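Long-range contacts in Oxidored_FMN domain-containing protein ([Pseudomonas] geniculata N1, PDB 6L6J), which probably oxidises 6-hydroxypseudooxynicotine as an amine oxidase, and binds FMN, a [4Fe-4S] cluster and ADP: residues M1-Y6 with I333-Q338; I63-S67 with H116-L121; G487-R492 with L615-L620. All coordinates share one frame; numbering follows the deposited sequence.

Contact 1: residues M1-Y6 with I333-Q338; sequences MRDPRY and IDAGLQ
A Schellman motif ends the helix that runs into 333-338, and the N-terminal residues 1-6 lie across that helix end. Gly336, with its positive phi, is the C-prime residue: its N bonds to Ile333 O, and its CA makes a CH-O contact of 3.5 Å with Met1 O. Beside the turn, Arg2 grips Asp334 side-on. With CG opposite the backbone N (chi1 177°) and the chain bent at chi2 and chi3, its NE comes 2.9 Å and its NH2 2.6 Å from Asp334 OD1, which sits almost in the guanidinium plane, while the carboxylate is turned 30° from it. The same guanidinium bonds to Asp7 through NH1, so it serves two acids. Beyond the turn, Gln338 brings its amide to the edge of the Tyr6 ring, the two planes nearly perpendicular, and NE2 makes a weak 3.3 Å bond to Asp3 OD2. A water donates to Ile333 O and Gln338 OE1 and weakly accepts from Asp3 N, joining the two segments. Tyr6 CB rests 3.7 Å from Ile333 CG2. Arg5 CG covers one face of the tyrosine ring, whose hydroxyl accepts from Arg5 NH1 and also bonds to Asp303. Tyr6, Ile333 and Gln338 all touch helix 302-310, beside helix 329-334.

Contact 2: residues I63-S67 with H116-L121; sequences IHETS and HREHPL. With SO4 (sulfate ion), chain F.
Thr66 OG1 is held between two histidines: His64 ND1 at 2.9 Å, where either partner could be the donor, and His106 NE2 from the loop after strand 99-105. The hydroxyl occupies the cramped site between the backbone N and the carbonyl carbon (chi1 60°), which swings the methyl out against 116-121. There Thr66 CG2 meets Glu118 CG at 3.3 Å, the two side chains lying side by side and pointing the same way. On the hydroxyl side Leu121 comes in with CD1, 3.5 Å from Thr66 OG1. Residues 64-67 form a type I beta turn, closed by Ser67 N to His64 O, in the loop that follows barrel strand 55-62; 116-121 comes from the loop after the next strand, 99-105, so two adjacent strand-end loops of the TIM barrel pack here. One water lies between their backbones, 2.8 Å from Thr66 O, and accepts from Leu121 N. Glu118 is turned back on its own segment, OE1 taking a hydrogen bond from His119 N on the anti side of the carboxylate. Farther out, the aliphatic part of Glu65 lies against His116, CG 3.7 Å from ND1. The second ring nitrogen of His64, NE2, points straight at O4 of a sulfate (2.7 Å, 175°) that probably comes from the crystallisation liquor and is also bound by Arg150 and Trp151. Trp151, from helix 142-162, stacks on the His64 ring and touches both Thr66 and Leu121.

Contact 3: residues G487-R492 with L615-L620; sequences GEGVGR and LVTGQL
This is a loop-on-strand contact centred on the break in strand 612-621, where 487-492, the loop leaving strand 483-485, passes over Thr617 and Gly618. The one direct hydrogen bond between the segments comes from Thr617: its OG1 donates to Val490 O at 2.8 Å, reaching the oxygen from above the carbonyl plane, 47° out of it. A chi1 of 64° sets this hydroxyl between the backbone N and the carbonyl carbon, with the methyl beside it against the same loop, CG2 3.4 Å from Gly489 O. The hydroxyl has a second task: a water donates to Thr617 OG1 and accepts from Gly489 N (2.9 Å), so a single side chain serves two backbone groups of the loop, one directly and one through water. Next to it the backbones come close, with Gly491 CA making a CH-O contact of 3.5 Å with Thr617 O. Gly491 and Gly618 both have backbone angles that call for glycine, and neither puts a side chain into this approach. Ahead of the threonine, Leu615 points its CD1 at the start of the loop, 3.6 Å from Gly487 O and 3.9 Å from Gly489 N. Glu488 folds back, OE2 bonding to Arg486 and weakly to Val490 N. Arg492 leaves the contact to bond to Glu528 O through NE and make a cation-pi interaction with Tyr530. Around the break, strand 612-621 runs parallel to 506-507 and 522-527 and antiparallel to 483-485, while Val616, facing away from the loop, packs on helix 533-542.

Overall arrangement
Starting at the N terminus, residues 1-6 wait more than three hundred residues for their partner: contact 1 closes only at 333-338, after all eight strands of the TIM barrel have passed, and joins the start of the chain to the end of helix 329-334. Contact 2 is nested within that long loop, a much shorter closure that ties the loops after strands 55-62 and 99-105; its centre lies about 47 Å from that of contact 1. Contact 3 follows in series, closing a loop within the C-terminal half, where it fastens 487-492 to strand 612-621 of the mixed sheet. It lies opposite contact 1 across the chain's centre, and no two contacts touch.

Contact 1: residues M1-Y6 with I333-Q338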
loop_
_atom_site.group_PDB
_atom_site.type_symbol
_atom_site.label_atom_id
_atom_site.label_comp_id
_atom_site.label_asym_id
_atom_site.label_seq_id
_atom_site.Cartn_x
_atom_site.Cartn_y
_atom_site.Cartn_z
ATOM N N MET A 1 14.537 -28.784 -6.731
ATOM C CA MET A 1 13.731 -27.824 -7.557
ATOM C C MET A 1 14.306 -26.400 -7.427
ATOM O O MET A 1 14.376 -25.724 -8.457
ATOM C CB MET A 1 12.246 -27.858 -7.164
ATOM C CG MET A 1 11.420 -28.940 -7.881
ATOM S SD MET A 1 11.121 -28.581 -9.660
ATOM C CE MET A 1 9.725 -29.640 -10.041
ATOM N N ARG A 2 14.741 -25.983 -6.229
ATOM C CA ARG A 2 15.312 -24.629 -5.939
ATOM C C ARG A 2 16.664 -24.434 -6.626
ATOM O O ARG A 2 17.597 -25.182 -6.295
ATOM C CB ARG A 2 15.539 -24.440 -4.434
ATOM C CG ARG A 2 16.190 -23.121 -4.036
ATOM C CD ARG A 2 17.051 -23.252 -2.789
ATOM N NE ARG A 2 16.285 -23.566 -1.591
ATOM C CZ ARG A 2 16.792 -23.894 -0.402
ATOM N NH1 ARG A 2 18.099 -23.971 -0.202
ATOM N NH2 ARG A 2 15.977 -24.118 0.602
ATOM N N ASP A 3 16.780 -23.413 -7.482
ATOM C CA ASP A 3 18.066 -22.944 -8.066
ATOM C C ASP A 3 19.022 -22.570 -6.930
ATOM O O ASP A 3 18.653 -21.821 -6.035
ATOM C CB ASP A 3 17.824 -21.789 -9.032
ATOM C CG ASP A 3 17.142 -22.228 -10.318
ATOM O OD1 ASP A 3 17.838 -22.787 -11.193
ATOM O OD2 ASP A 3 15.920 -22.015 -10.437
ATOM N N PRO A 4 20.261 -23.127 -6.875
ATOM C CA PRO A 4 21.138 -22.960 -5.712
ATOM C C PRO A 4 21.710 -21.546 -5.528
ATOM O O PRO A 4 22.288 -21.315 -4.482
ATOM C CB PRO A 4 22.310 -23.936 -5.944
ATOM C CG PRO A 4 21.834 -24.849 -7.042
ATOM C CD PRO A 4 20.872 -24.021 -7.877
ATOM N N ARG A 5 21.523 -20.645 -6.502
ATOM C CA ARG A 5 21.891 -19.202 -6.359
ATOM C C ARG A 5 21.089 -18.585 -5.192
ATOM O O ARG A 5 21.569 -17.605 -4.597
ATOM C CB ARG A 5 21.742 -18.438 -7.691
ATOM C CG ARG A 5 20.316 -18.178 -8.168
ATOM C CD ARG A 5 20.230 -17.684 -9.609
ATOM N NE ARG A 5 20.011 -18.749 -10.596
ATOM C CZ ARG A 5 19.022 -18.800 -11.498
ATOM N NH1 ARG A 5 18.108 -17.852 -11.581
ATOM N NH2 ARG A 5 18.937 -19.817 -12.330
ATOM N N TYR A 6 19.946 -19.175 -4.825
ATOM C CA TYR A 6 19.069 -18.661 -3.744
ATOM C C TYR A 6 19.305 -19.404 -2.429
ATOM O O TYR A 6 18.661 -18.989 -1.433
ATOM C CB TYR A 6 17.606 -18.681 -4.186
ATOM C CG TYR A 6 17.427 -18.014 -5.521
ATOM C CD1 TYR A 6 17.793 -16.699 -5.715
ATOM C CD2 TYR A 6 16.915 -18.711 -6.599
ATOM C CE1 TYR A 6 17.667 -16.096 -6.959
ATOM C CE2 TYR A 6 16.764 -18.122 -7.846
ATOM C CZ TYR A 6 17.159 -16.811 -8.034
ATOM O OH TYR A 6 17.012 -16.236 -9.271
ATOM N N ILE A 333 10.247 -19.378 -4.430
ATOM C CA ILE A 333 11.729 -19.385 -4.651
ATOM C C ILE A 333 12.226 -20.786 -4.275
ATOM O O ILE A 333 12.854 -21.470 -5.131
ATOM C CB ILE A 333 12.443 -18.288 -3.835
ATOM C CG1 ILE A 333 12.080 -16.885 -4.315
ATOM C CG2 ILE A 333 13.957 -18.491 -3.835
ATOM C CD1 ILE A 333 12.479 -15.778 -3.349
ATOM N N ASP A 334 11.863 -21.222 -3.066
ATOM C CA ASP A 334 12.247 -22.547 -2.494
ATOM C C ASP A 334 11.816 -23.722 -3.397
ATOM O O ASP A 334 12.426 -24.776 -3.296
ATOM C CB ASP A 334 11.670 -22.717 -1.090
ATOM C CG ASP A 334 12.408 -23.727 -0.240
ATOM O OD1 ASP A 334 13.602 -24.018 -0.539
ATOM O OD2 ASP A 334 11.788 -24.217 0.712
ATOM N N ALA A 335 10.812 -23.553 -4.252
ATOM C CA ALA A 335 10.323 -24.592 -5.188
ATOM C C ALA A 335 10.871 -24.378 -6.610
ATOM O O ALA A 335 10.396 -25.104 -7.528
ATOM C CB ALA A 335 8.815 -24.571 -5.186
ATOM N N GLY A 336 11.796 -23.423 -6.812
ATOM C CA GLY A 336 12.265 -23.009 -8.151
ATOM C C GLY A 336 11.169 -22.333 -8.973
ATOM O O GLY A 336 11.234 -22.360 -10.214
ATOM N N LEU A 337 10.194 -21.702 -8.313
ATOM C CA LEU A 337 8.996 -21.126 -8.982
ATOM C C LEU A 337 8.952 -19.594 -8.839
ATOM O O LEU A 337 7.831 -19.038 -8.816
ATOM C CB LEU A 337 7.757 -21.808 -8.396
ATOM C CG LEU A 337 7.650 -23.314 -8.672
ATOM C CD1 LEU A 337 6.261 -23.848 -8.323
ATOM C CD2 LEU A 337 7.981 -23.633 -10.123
ATOM N N GLN A 338 10.125 -18.942 -8.834
ATOM C CA GLN A 338 10.312 -17.462 -8.793
ATOM C C GLN A 338 9.621 -16.785 -9.987
ATOM O O GLN A 338 9.196 -15.610 -9.843
ATOM C CB GLN A 338 11.795 -17.094 -8.747
ATOM C CG GLN A 338 12.632 -17.663 -9.897
ATOM C CD GLN A 338 13.408 -18.893 -9.507
ATOM O OE1 GLN A 338 12.941 -19.728 -8.725
ATOM N NE2 GLN A 338 14.614 -19.000 -10.030
HETATM O O HOH W 1 14.782 -20.998 -6.887
#

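Contact 2: residues I63-S67 with H116-L121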
loop_
_atom_site.group_PDB
_atom_site.type_symbol
_atom_site.label_atom_id
_atom_site.label_comp_id
_atom_site.label_asym_id
_atom_site.label_seq_id
_atom_site.Cartn_x
_atom_site.Cartn_y
_atom_site.Cartn_z
ATOM N N ILE A 63 1.569 0.456 23.918
ATOM C CA ILE A 63 2.079 0.083 25.274
ATOM C C ILE A 63 1.304 0.764 26.413
ATOM O O ILE A 63 1.629 0.467 27.570
ATOM C CB ILE A 63 3.580 0.381 25.377
ATOM C CG1 ILE A 63 3.875 1.881 25.369
ATOM C CG2 ILE A 63 4.322 -0.345 24.274
ATOM C CD1 ILE A 63 5.233 2.224 25.927
ATOM N N HIS A 64 0.345 1.647 26.115
ATOM C CA HIS A 64 -0.397 2.460 27.123
ATOM C C HIS A 64 -1.535 3.236 26.449
ATOM O O HIS A 64 -1.394 3.576 25.255
ATOM C CB HIS A 64 0.563 3.425 27.842
ATOM C CG HIS A 64 0.016 4.003 29.101
ATOM N ND1 HIS A 64 -0.462 5.283 29.172
ATOM C CD2 HIS A 64 -0.138 3.466 30.332
ATOM C CE1 HIS A 64 -0.885 5.512 30.395
ATOM N NE2 HIS A 64 -0.709 4.403 31.125
ATOM N N GLU A 65 -2.563 3.580 27.229
ATOM C CA GLU A 65 -3.824 4.279 26.816
ATOM C C GLU A 65 -3.534 5.684 26.241
ATOM O O GLU A 65 -4.378 6.207 25.446
ATOM C CB GLU A 65 -4.773 4.354 28.022
ATOM C CG GLU A 65 -5.171 2.990 28.578
ATOM C CD GLU A 65 -4.338 2.420 29.731
ATOM O OE1 GLU A 65 -3.073 2.451 29.655
ATOM O OE2 GLU A 65 -4.965 1.934 30.723
ATOM N N THR A 66 -2.408 6.285 26.635
ATOM C CA THR A 66 -1.914 7.593 26.139
ATOM C C THR A 66 -1.343 7.461 24.712
ATOM O O THR A 66 -0.907 8.509 24.155
ATOM C CB THR A 66 -0.840 8.176 27.073
ATOM O OG1 THR A 66 0.297 7.303 27.177
ATOM C CG2 THR A 66 -1.373 8.454 28.460
ATOM N N SER A 67 -1.321 6.253 24.131
ATOM C CA SER A 67 -0.786 6.030 22.766
ATOM C C SER A 67 -1.824 5.356 21.865
ATOM O O SER A 67 -1.962 4.131 21.961
ATOM C CB SER A 67 0.485 5.227 22.811
ATOM O OG SER A 67 0.870 4.865 21.502
ATOM N N HIS A 116 -9.460 6.189 24.948
ATOM C CA HIS A 116 -9.695 6.381 26.401
ATOM C C HIS A 116 -9.599 7.859 26.757
ATOM O O HIS A 116 -9.205 8.158 27.903
ATOM C CB HIS A 116 -8.700 5.567 27.223
ATOM C CG HIS A 116 -8.976 4.109 27.176
ATOM N ND1 HIS A 116 -8.174 3.235 26.488
ATOM C CD2 HIS A 116 -9.979 3.381 27.696
ATOM C CE1 HIS A 116 -8.648 2.019 26.611
ATOM N NE2 HIS A 116 -9.748 2.086 27.334
ATOM N N ARG A 117 -9.959 8.729 25.806
ATOM C CA ARG A 117 -10.066 10.196 25.985
ATOM C C ARG A 117 -8.913 10.635 26.879
ATOM O O ARG A 117 -9.137 11.165 27.957
ATOM C CB ARG A 117 -11.431 10.565 26.571
ATOM C CG ARG A 117 -12.592 10.390 25.610
ATOM C CD ARG A 117 -13.124 8.972 25.572
ATOM N NE ARG A 117 -14.451 8.955 24.965
ATOM C CZ ARG A 117 -14.704 9.019 23.660
ATOM N NH1 ARG A 117 -13.716 9.048 22.790
ATOM N NH2 ARG A 117 -15.952 9.035 23.221
ATOM N N GLU A 118 -7.701 10.396 26.417
ATOM C CA GLU A 118 -6.478 10.581 27.228
ATOM C C GLU A 118 -5.664 11.725 26.618
ATOM O O GLU A 118 -6.013 12.176 25.490
ATOM C CB GLU A 118 -5.776 9.221 27.314
ATOM C CG GLU A 118 -4.517 9.229 28.144
ATOM C CD GLU A 118 -4.683 9.532 29.617
ATOM O OE1 GLU A 118 -4.481 10.720 30.020
ATOM O OE2 GLU A 118 -4.972 8.582 30.349
ATOM N N HIS A 119 -4.697 12.236 27.389
ATOM C CA HIS A 119 -3.724 13.272 26.958
ATOM C C HIS A 119 -2.520 12.585 26.306
ATOM O O HIS A 119 -1.870 11.752 26.916
ATOM C CB HIS A 119 -3.338 14.160 28.145
ATOM C CG HIS A 119 -4.486 14.875 28.761
ATOM N ND1 HIS A 119 -4.879 16.152 28.349
ATOM C CD2 HIS A 119 -5.294 14.538 29.798
ATOM C CE1 HIS A 119 -5.907 16.552 29.098
ATOM N NE2 HIS A 119 -6.182 15.572 30.004
ATOM N N PRO A 120 -2.212 12.862 25.028
ATOM C CA PRO A 120 -0.977 12.367 24.416
ATOM C C PRO A 120 0.261 13.065 25.009
ATOM O O PRO A 120 0.141 14.116 25.633
ATOM C CB PRO A 120 -1.114 12.703 22.917
ATOM C CG PRO A 120 -2.559 13.124 22.744
ATOM C CD PRO A 120 -3.025 13.646 24.089
ATOM N N LEU A 121 1.434 12.488 24.772
ATOM C CA LEU A 121 2.689 12.896 25.450
ATOM C C LEU A 121 3.685 13.451 24.416
ATOM O O LEU A 121 3.613 13.073 23.241
ATOM C CB LEU A 121 3.254 11.693 26.212
ATOM C CG LEU A 121 2.252 10.902 27.044
ATOM C CD1 LEU A 121 2.905 9.644 27.581
ATOM C CD2 LEU A 121 1.677 11.733 28.189
HETATM S S SO4 F . -0.552 3.673 34.833
HETATM O O1 SO4 F . 0.020 2.364 34.659
HETATM O O2 SO4 F . -1.318 3.710 36.068
HETATM O O3 SO4 F . 0.513 4.650 34.868
HETATM O O4 SO4 F . -1.436 3.955 33.727
HETATM O O HOH W 2 1.299 10.002 23.216
#

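Contact 3: residues G487-R492 with L615-L620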
loop_
_atom_site.group_PDB
_atom_site.type_symbol
_atom_site.label_atom_id
_atom_site.label_comp_id
_atom_site.label_asym_id
_atom_site.label_seq_id
_atom_site.Cartn_x
_atom_site.Cartn_y
_atom_site.Cartn_z
ATOM N N GLY A 487 -16.778 13.337 -21.064
ATOM C CA GLY A 487 -16.207 14.624 -21.500
ATOM C C GLY A 487 -17.142 15.815 -21.385
ATOM O O GLY A 487 -16.852 16.835 -22.052
ATOM N N GLU A 488 -18.192 15.741 -20.561
ATOM C CA GLU A 488 -19.104 16.896 -20.326
ATOM C C GLU A 488 -18.823 17.485 -18.927
ATOM O O GLU A 488 -19.570 18.384 -18.490
ATOM C CB GLU A 488 -20.541 16.481 -20.673
ATOM C CG GLU A 488 -21.248 15.595 -19.666
ATOM C CD GLU A 488 -20.622 14.232 -19.373
ATOM O OE1 GLU A 488 -21.277 13.187 -19.661
ATOM O OE2 GLU A 488 -19.493 14.210 -18.813
ATOM N N GLY A 489 -17.760 17.026 -18.255
ATOM C CA GLY A 489 -17.304 17.551 -16.949
ATOM C C GLY A 489 -18.195 17.129 -15.781
ATOM O O GLY A 489 -17.961 17.603 -14.653
ATOM N N VAL A 490 -19.191 16.285 -16.051
ATOM C CA VAL A 490 -20.152 15.745 -15.052
ATOM C C VAL A 490 -19.444 14.586 -14.326
ATOM O O VAL A 490 -18.554 13.944 -14.946
ATOM C CB VAL A 490 -21.461 15.347 -15.774
ATOM C CG1 VAL A 490 -22.394 14.457 -14.953
ATOM C CG2 VAL A 490 -22.207 16.587 -16.242
ATOM N N GLY A 491 -19.802 14.317 -13.065
ATOM C CA GLY A 491 -19.404 13.066 -12.401
ATOM C C GLY A 491 -19.232 13.202 -10.907
ATOM O O GLY A 491 -19.323 12.144 -10.231
ATOM N N ARG A 492 -18.929 14.404 -10.405
ATOM C CA ARG A 492 -18.835 14.680 -8.942
ATOM C C ARG A 492 -19.688 15.893 -8.595
ATOM O O ARG A 492 -20.792 15.663 -8.127
ATOM C CB ARG A 492 -17.388 14.861 -8.479
ATOM C CG ARG A 492 -17.245 14.906 -6.964
ATOM C CD ARG A 492 -15.800 15.002 -6.513
ATOM N NE ARG A 492 -15.081 13.760 -6.725
ATOM C CZ ARG A 492 -15.097 12.714 -5.902
ATOM N NH1 ARG A 492 -15.812 12.745 -4.785
ATOM N NH2 ARG A 492 -14.408 11.630 -6.207
ATOM N N LEU A 615 -10.729 17.584 -19.171
ATOM C CA LEU A 615 -11.732 17.270 -18.125
ATOM C C LEU A 615 -11.512 15.835 -17.606
ATOM O O LEU A 615 -11.677 14.883 -18.379
ATOM C CB LEU A 615 -13.132 17.465 -18.715
ATOM C CG LEU A 615 -13.463 18.881 -19.193
ATOM C CD1 LEU A 615 -14.815 18.925 -19.877
ATOM C CD2 LEU A 615 -13.438 19.885 -18.049
ATOM N N VAL A 616 -11.121 15.712 -16.334
ATOM C CA VAL A 616 -10.968 14.420 -15.598
ATOM C C VAL A 616 -11.984 14.421 -14.448
ATOM O O VAL A 616 -11.623 14.884 -13.336
ATOM C CB VAL A 616 -9.521 14.212 -15.089
ATOM C CG1 VAL A 616 -9.221 12.738 -14.884
ATOM C CG2 VAL A 616 -8.473 14.822 -16.008
ATOM N N THR A 617 -13.208 13.938 -14.712
ATOM C CA THR A 617 -14.380 14.093 -13.797
ATOM C C THR A 617 -15.096 12.760 -13.511
ATOM O O THR A 617 -15.966 12.746 -12.626
ATOM C CB THR A 617 -15.360 15.144 -14.343
ATOM O OG1 THR A 617 -15.870 14.652 -15.580
ATOM C CG2 THR A 617 -14.714 16.498 -14.546
ATOM N N GLY A 618 -14.759 11.671 -14.194
ATOM C CA GLY A 618 -15.370 10.364 -13.888
ATOM C C GLY A 618 -15.421 9.472 -15.108
ATOM O O GLY A 618 -14.928 9.901 -16.187
ATOM N N GLN A 619 -15.950 8.262 -14.915
ATOM C CA GLN A 619 -15.997 7.182 -15.931
ATOM C C GLN A 619 -17.458 6.752 -16.095
ATOM O O GLN A 619 -18.196 6.846 -15.115
ATOM C CB GLN A 619 -15.118 6.004 -15.501
ATOM C CG GLN A 619 -13.628 6.313 -15.354
ATOM C CD GLN A 619 -12.900 5.276 -14.519
ATOM O OE1 GLN A 619 -12.986 5.237 -13.283
ATOM N NE2 GLN A 619 -12.156 4.420 -15.192
ATOM N N LEU A 620 -17.857 6.351 -17.301
ATOM C CA LEU A 620 -19.190 5.765 -17.617
ATOM C C LEU A 620 -18.992 4.319 -18.072
ATOM O O LEU A 620 -18.124 4.089 -18.941
ATOM C CB LEU A 620 -19.875 6.556 -18.736
ATOM C CG LEU A 620 -20.459 7.905 -18.340
ATOM C CD1 LEU A 620 -20.791 8.727 -19.589
ATOM C CD2 LEU A 620 -21.684 7.720 -17.443
HETATM O O HOH W 3 -15.577 15.057 -18.120
#